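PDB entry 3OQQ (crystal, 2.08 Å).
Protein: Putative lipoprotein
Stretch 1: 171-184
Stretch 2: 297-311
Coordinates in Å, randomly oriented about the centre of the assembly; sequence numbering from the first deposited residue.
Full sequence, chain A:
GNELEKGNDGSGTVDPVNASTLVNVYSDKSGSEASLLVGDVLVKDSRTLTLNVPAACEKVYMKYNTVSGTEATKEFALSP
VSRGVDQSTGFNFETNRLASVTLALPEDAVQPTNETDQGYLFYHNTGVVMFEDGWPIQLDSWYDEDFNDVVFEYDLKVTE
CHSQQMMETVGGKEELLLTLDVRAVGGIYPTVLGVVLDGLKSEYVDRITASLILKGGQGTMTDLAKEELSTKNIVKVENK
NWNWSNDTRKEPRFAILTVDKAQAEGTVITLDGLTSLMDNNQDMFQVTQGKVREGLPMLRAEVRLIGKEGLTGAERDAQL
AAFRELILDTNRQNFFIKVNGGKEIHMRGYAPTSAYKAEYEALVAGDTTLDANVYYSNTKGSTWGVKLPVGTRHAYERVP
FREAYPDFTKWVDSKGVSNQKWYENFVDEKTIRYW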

# COMPACT_ATOMS: atom_id res chain seq x y z
N GLY A 171 13.66 6.60 22.86
CA GLY A 171 14.93 6.51 22.15
C GLY A 171 14.76 5.55 20.99
O GLY A 171 13.73 5.58 20.31
N GLY A 172 15.74 4.67 20.79
CA GLY A 172 15.74 3.66 19.74
C GLY A 172 15.50 4.25 18.35
O GLY A 172 16.01 5.33 18.04
N LYS A 173 14.72 3.54 17.53
CA LYS A 173 14.41 4.00 16.17
C LYS A 173 13.18 3.30 15.61
O LYS A 173 12.65 2.38 16.23
CB LYS A 173 15.61 3.82 15.22
CG LYS A 173 16.09 2.39 15.02
CD LYS A 173 17.55 2.40 14.62
CE LYS A 173 18.05 1.02 14.27
NZ LYS A 173 19.41 1.07 13.68
N GLU A 174 12.73 3.77 14.43
CA GLU A 174 11.62 3.20 13.67
C GLU A 174 12.18 2.65 12.40
O GLU A 174 13.22 3.13 11.90
CB GLU A 174 10.54 4.25 13.34
CG GLU A 174 9.81 4.86 14.50
CD GLU A 174 10.66 5.73 15.41
OE1 GLU A 174 11.29 6.69 14.91
OE2 GLU A 174 10.72 5.42 16.62
N GLU A 175 11.50 1.67 11.86
CA GLU A 175 11.80 1.04 10.59
C GLU A 175 10.55 1.00 9.81
O GLU A 175 9.47 0.90 10.37
CB GLU A 175 12.35 -0.36 10.78
CG GLU A 175 13.85 -0.43 10.81
CD GLU A 175 14.36 -1.85 10.76
OE1 GLU A 175 13.77 -2.67 10.01
OE2 GLU A 175 15.36 -2.14 11.45
N LEU A 176 10.69 1.08 8.51
CA LEU A 176 9.61 1.00 7.56
C LEU A 176 9.99 -0.06 6.56
O LEU A 176 11.11 -0.03 6.04
CB LEU A 176 9.39 2.36 6.87
CG LEU A 176 8.20 2.47 5.94
CD1 LEU A 176 7.52 3.75 6.16
CD2 LEU A 176 8.62 2.36 4.47
N LEU A 177 9.11 -1.03 6.35
CA LEU A 177 9.28 -2.04 5.32
C LEU A 177 8.10 -1.91 4.34
O LEU A 177 6.94 -2.11 4.73
CB LEU A 177 9.38 -3.47 5.90
CG LEU A 177 9.69 -4.59 4.89
CD1 LEU A 177 11.14 -4.48 4.40
CD2 LEU A 177 9.49 -5.96 5.54
N LEU A 178 8.42 -1.55 3.08
CA LEU A 178 7.45 -1.44 2.00
C LEU A 178 7.71 -2.45 0.90
O LEU A 178 8.82 -2.53 0.39
CB LEU A 178 7.44 -0.03 1.39
CG LEU A 178 6.69 0.15 0.04
CD1 LEU A 178 5.19 0.21 0.23
CD2 LEU A 178 7.15 1.36 -0.70
N THR A 179 6.65 -3.15 0.46
CA THR A 179 6.73 -3.97 -0.73
C THR A 179 5.74 -3.42 -1.69
O THR A 179 4.69 -2.92 -1.28
CB THR A 179 6.58 -5.49 -0.51
OG1 THR A 179 5.32 -5.81 0.07
CG2 THR A 179 7.74 -6.10 0.24
N LEU A 180 6.10 -3.44 -2.98
CA LEU A 180 5.27 -3.07 -4.12
C LEU A 180 5.36 -4.22 -5.10
O LEU A 180 6.47 -4.54 -5.57
CB LEU A 180 5.75 -1.75 -4.77
CG LEU A 180 5.77 -0.48 -3.92
CD1 LEU A 180 6.49 0.63 -4.65
CD2 LEU A 180 4.36 -0.03 -3.53
N ASP A 181 4.23 -4.91 -5.32
CA ASP A 181 4.18 -6.10 -6.18
C ASP A 181 3.33 -5.87 -7.39
O ASP A 181 2.14 -5.61 -7.22
CB ASP A 181 3.64 -7.32 -5.39
CG ASP A 181 4.47 -7.67 -4.18
OD1 ASP A 181 5.69 -7.32 -4.17
OD2 ASP A 181 3.91 -8.24 -3.23
N VAL A 182 3.91 -6.00 -8.60
CA VAL A 182 3.18 -5.81 -9.86
C VAL A 182 2.26 -7.00 -10.13
O VAL A 182 2.73 -8.10 -10.42
CB VAL A 182 4.10 -5.55 -11.08
CG1 VAL A 182 3.26 -5.19 -12.32
CG2 VAL A 182 5.12 -4.46 -10.79
N ARG A 183 0.96 -6.75 -10.12
CA ARG A 183 0.01 -7.80 -10.40
C ARG A 183 -0.36 -7.80 -11.89
O ARG A 183 -0.45 -8.86 -12.48
CB ARG A 183 -1.20 -7.64 -9.45
CG ARG A 183 -2.54 -7.90 -10.04
CD ARG A 183 -3.37 -8.86 -9.25
NE ARG A 183 -3.67 -8.51 -7.85
CZ ARG A 183 -4.82 -8.00 -7.43
NH1 ARG A 183 -5.77 -7.66 -8.31
NH2 ARG A 183 -5.04 -7.83 -6.13
N ALA A 184 -0.55 -6.63 -12.50
CA ALA A 184 -0.92 -6.55 -13.92
C ALA A 184 -0.61 -5.19 -14.50
O ALA A 184 -0.60 -4.20 -13.76
CB ALA A 184 -2.42 -6.84 -14.09
N PRO A 297 5.41 -15.66 -10.76
CA PRO A 297 5.97 -14.85 -9.67
C PRO A 297 5.83 -13.34 -9.98
O PRO A 297 5.93 -12.93 -11.14
CB PRO A 297 7.46 -15.28 -9.63
CG PRO A 297 7.46 -16.71 -10.22
CD PRO A 297 6.41 -16.61 -11.31
N MSE A 298 5.52 -12.54 -8.95
CA MSE A 298 5.29 -11.13 -9.16
C MSE A 298 6.57 -10.32 -9.09
O MSE A 298 7.41 -10.62 -8.25
CB MSE A 298 4.28 -10.60 -8.13
CG MSE A 298 2.86 -11.07 -8.41
SE MSE A 298 1.58 -10.28 -7.16
CE MSE A 298 0.16 -11.63 -7.41
N LEU A 299 6.72 -9.31 -9.96
CA LEU A 299 7.87 -8.39 -9.87
C LEU A 299 7.67 -7.56 -8.59
O LEU A 299 6.62 -6.92 -8.43
CB LEU A 299 8.03 -7.50 -11.12
CG LEU A 299 9.05 -6.32 -11.05
CD1 LEU A 299 10.49 -6.82 -10.77
CD2 LEU A 299 9.06 -5.54 -12.36
N ARG A 300 8.63 -7.63 -7.66
CA ARG A 300 8.54 -6.97 -6.36
C ARG A 300 9.63 -5.96 -6.13
O ARG A 300 10.82 -6.28 -6.32
CB ARG A 300 8.56 -8.05 -5.23
CG ARG A 300 8.95 -7.51 -3.81
CD ARG A 300 8.73 -8.53 -2.71
NE ARG A 300 7.30 -8.69 -2.42
CZ ARG A 300 6.81 -9.29 -1.34
NH1 ARG A 300 7.62 -9.84 -0.44
NH2 ARG A 300 5.50 -9.35 -1.14
N ALA A 301 9.25 -4.73 -5.70
CA ALA A 301 10.19 -3.75 -5.18
C ALA A 301 10.07 -3.81 -3.65
O ALA A 301 8.95 -3.83 -3.11
CB ALA A 301 9.90 -2.34 -5.71
N GLU A 302 11.21 -3.93 -2.96
CA GLU A 302 11.19 -4.01 -1.50
C GLU A 302 12.11 -2.94 -0.93
O GLU A 302 13.27 -2.84 -1.34
CB GLU A 302 11.58 -5.40 -0.99
CG GLU A 302 11.46 -5.51 0.53
CD GLU A 302 11.96 -6.82 1.11
OE1 GLU A 302 11.17 -7.79 1.14
OE2 GLU A 302 13.14 -6.88 1.50
N VAL A 303 11.56 -2.10 -0.04
CA VAL A 303 12.31 -0.97 0.53
C VAL A 303 12.24 -1.01 2.04
O VAL A 303 11.16 -1.04 2.63
CB VAL A 303 11.79 0.40 0.01
CG1 VAL A 303 12.65 1.56 0.57
CG2 VAL A 303 11.76 0.45 -1.52
N ARG A 304 13.41 -1.02 2.66
CA ARG A 304 13.56 -0.92 4.10
C ARG A 304 14.18 0.44 4.40
O ARG A 304 15.26 0.75 3.89
CB ARG A 304 14.42 -2.07 4.64
CG ARG A 304 14.51 -2.13 6.15
CD ARG A 304 15.42 -3.25 6.56
NE ARG A 304 15.72 -3.24 7.99
CZ ARG A 304 16.90 -3.57 8.50
NH1 ARG A 304 17.90 -3.90 7.70
NH2 ARG A 304 17.09 -3.56 9.81
N LEU A 305 13.48 1.28 5.16
CA LEU A 305 13.99 2.59 5.55
C LEU A 305 14.22 2.58 7.05
O LEU A 305 13.28 2.34 7.80
CB LEU A 305 13.05 3.74 5.16
CG LEU A 305 12.58 3.78 3.71
CD1 LEU A 305 11.45 4.71 3.57
CD2 LEU A 305 13.69 4.20 2.76
N ILE A 306 15.48 2.77 7.49
CA ILE A 306 15.86 2.72 8.90
C ILE A 306 15.96 4.15 9.39
O ILE A 306 16.73 4.96 8.83
CB ILE A 306 17.16 1.89 9.14
CG1 ILE A 306 16.99 0.45 8.60
CG2 ILE A 306 17.54 1.83 10.63
CD1 ILE A 306 17.81 0.14 7.34
N GLY A 307 15.15 4.46 10.40
CA GLY A 307 15.10 5.79 10.98
C GLY A 307 16.37 6.19 11.71
O GLY A 307 17.07 5.33 12.25
N LYS A 308 16.66 7.51 11.72
CA LYS A 308 17.81 8.10 12.40
C LYS A 308 17.73 7.80 13.89
O LYS A 308 16.65 7.90 14.50
CB LYS A 308 17.86 9.63 12.20
CG LYS A 308 18.46 10.09 10.89
CD LYS A 308 19.88 10.59 11.05
CE LYS A 308 20.33 11.41 9.87
NZ LYS A 308 20.41 10.62 8.61
N GLU A 309 18.84 7.40 14.46
CA GLU A 309 18.94 7.11 15.89
C GLU A 309 19.45 8.37 16.57
O GLU A 309 20.09 9.20 15.92
CB GLU A 309 19.89 5.92 16.08
CG GLU A 309 19.54 4.96 17.20
CD GLU A 309 20.54 3.83 17.28
OE1 GLU A 309 20.40 2.85 16.51
OE2 GLU A 309 21.52 3.96 18.05
N GLY A 310 19.16 8.53 17.86
CA GLY A 310 19.64 9.66 18.66
C GLY A 310 19.05 11.03 18.39
O GLY A 310 19.61 12.03 18.85
N LEU A 311 17.91 11.11 17.67
CA LEU A 311 17.19 12.37 17.45
C LEU A 311 16.47 12.68 18.77
O LEU A 311 16.08 11.73 19.47
CB LEU A 311 16.23 12.24 16.25
CG LEU A 311 16.16 13.45 15.30
CD1 LEU A 311 17.50 13.70 14.57
CD2 LEU A 311 15.06 13.28 14.28
O HOH W 1 13.74 6.70 13.87
O HOH W 2 4.58 -9.11 -11.93

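Strands 173-184 and 298-307 of one chain pair antiparallel, their directions 163° apart, and bury 1178 Å² between the two stretches. Backbone hydrogen bonds run along the paired strands. Leu176 and Leu305 bond reciprocally (Leu176 N to Leu305 O 3.0 Å, Leu305 N to Leu176 O 2.8 Å), as do Leu178 and Val303 (both N to O distances 2.8 Å) and Leu180 and Ala301 (Leu180 N to Ala301 O 2.9 Å, Ala301 N to Leu180 O 2.8 Å). Single bonds extend the ladder at its ends, Gly307 N to Glu174 O at 2.8 Å and Val182 N to Leu299 O at 2.9 Å. Between the bonded pairs, alpha carbons approach the same carbonyls; Arg304 CA lies 3.2 Å from Leu176 O. At Gly307 a side chain would point toward the first strand, and an ideal CB would clash with Glu174 O.

Water continues the pairing where direct bonds stop. Water 2 donates to Val182 O (2.6 Å) and accepts from Leu299 N (2.9 Å); water 1 links Glu174 N and OE1 to Lys308 O.

Two bidentate salt bridges lie on the face carrying Glu175, Leu177, Thr179 and Asp181: Arg304 NE and NH2 reach Glu175 OE1 and OE2 at 2.9 and 2.8 Å, and Arg300 NE and NH2 reach Asp181 OD1 and OD2 at 2.7 and 2.9 Å. Each carboxylate meets the guanidinium at its edge, near its plane, where the N-H groups point; Thr179 CG2 lies over one face of the Arg300 guanidinium, 3.7 Å from Arg300 CZ. Near the strand end, Lys173 NZ and Glu309 OE1 form a weak, 3.5 Å salt bridge, and Glu309 is poorly ordered.

Apolar side chains pair on the other face: Leu176 CD2 with Leu305 CD1 (3.8 Å), Leu180 CB with Ala301 CB (4.3 Å) and Val182 CG2 with Leu299 CB (4.2 Å).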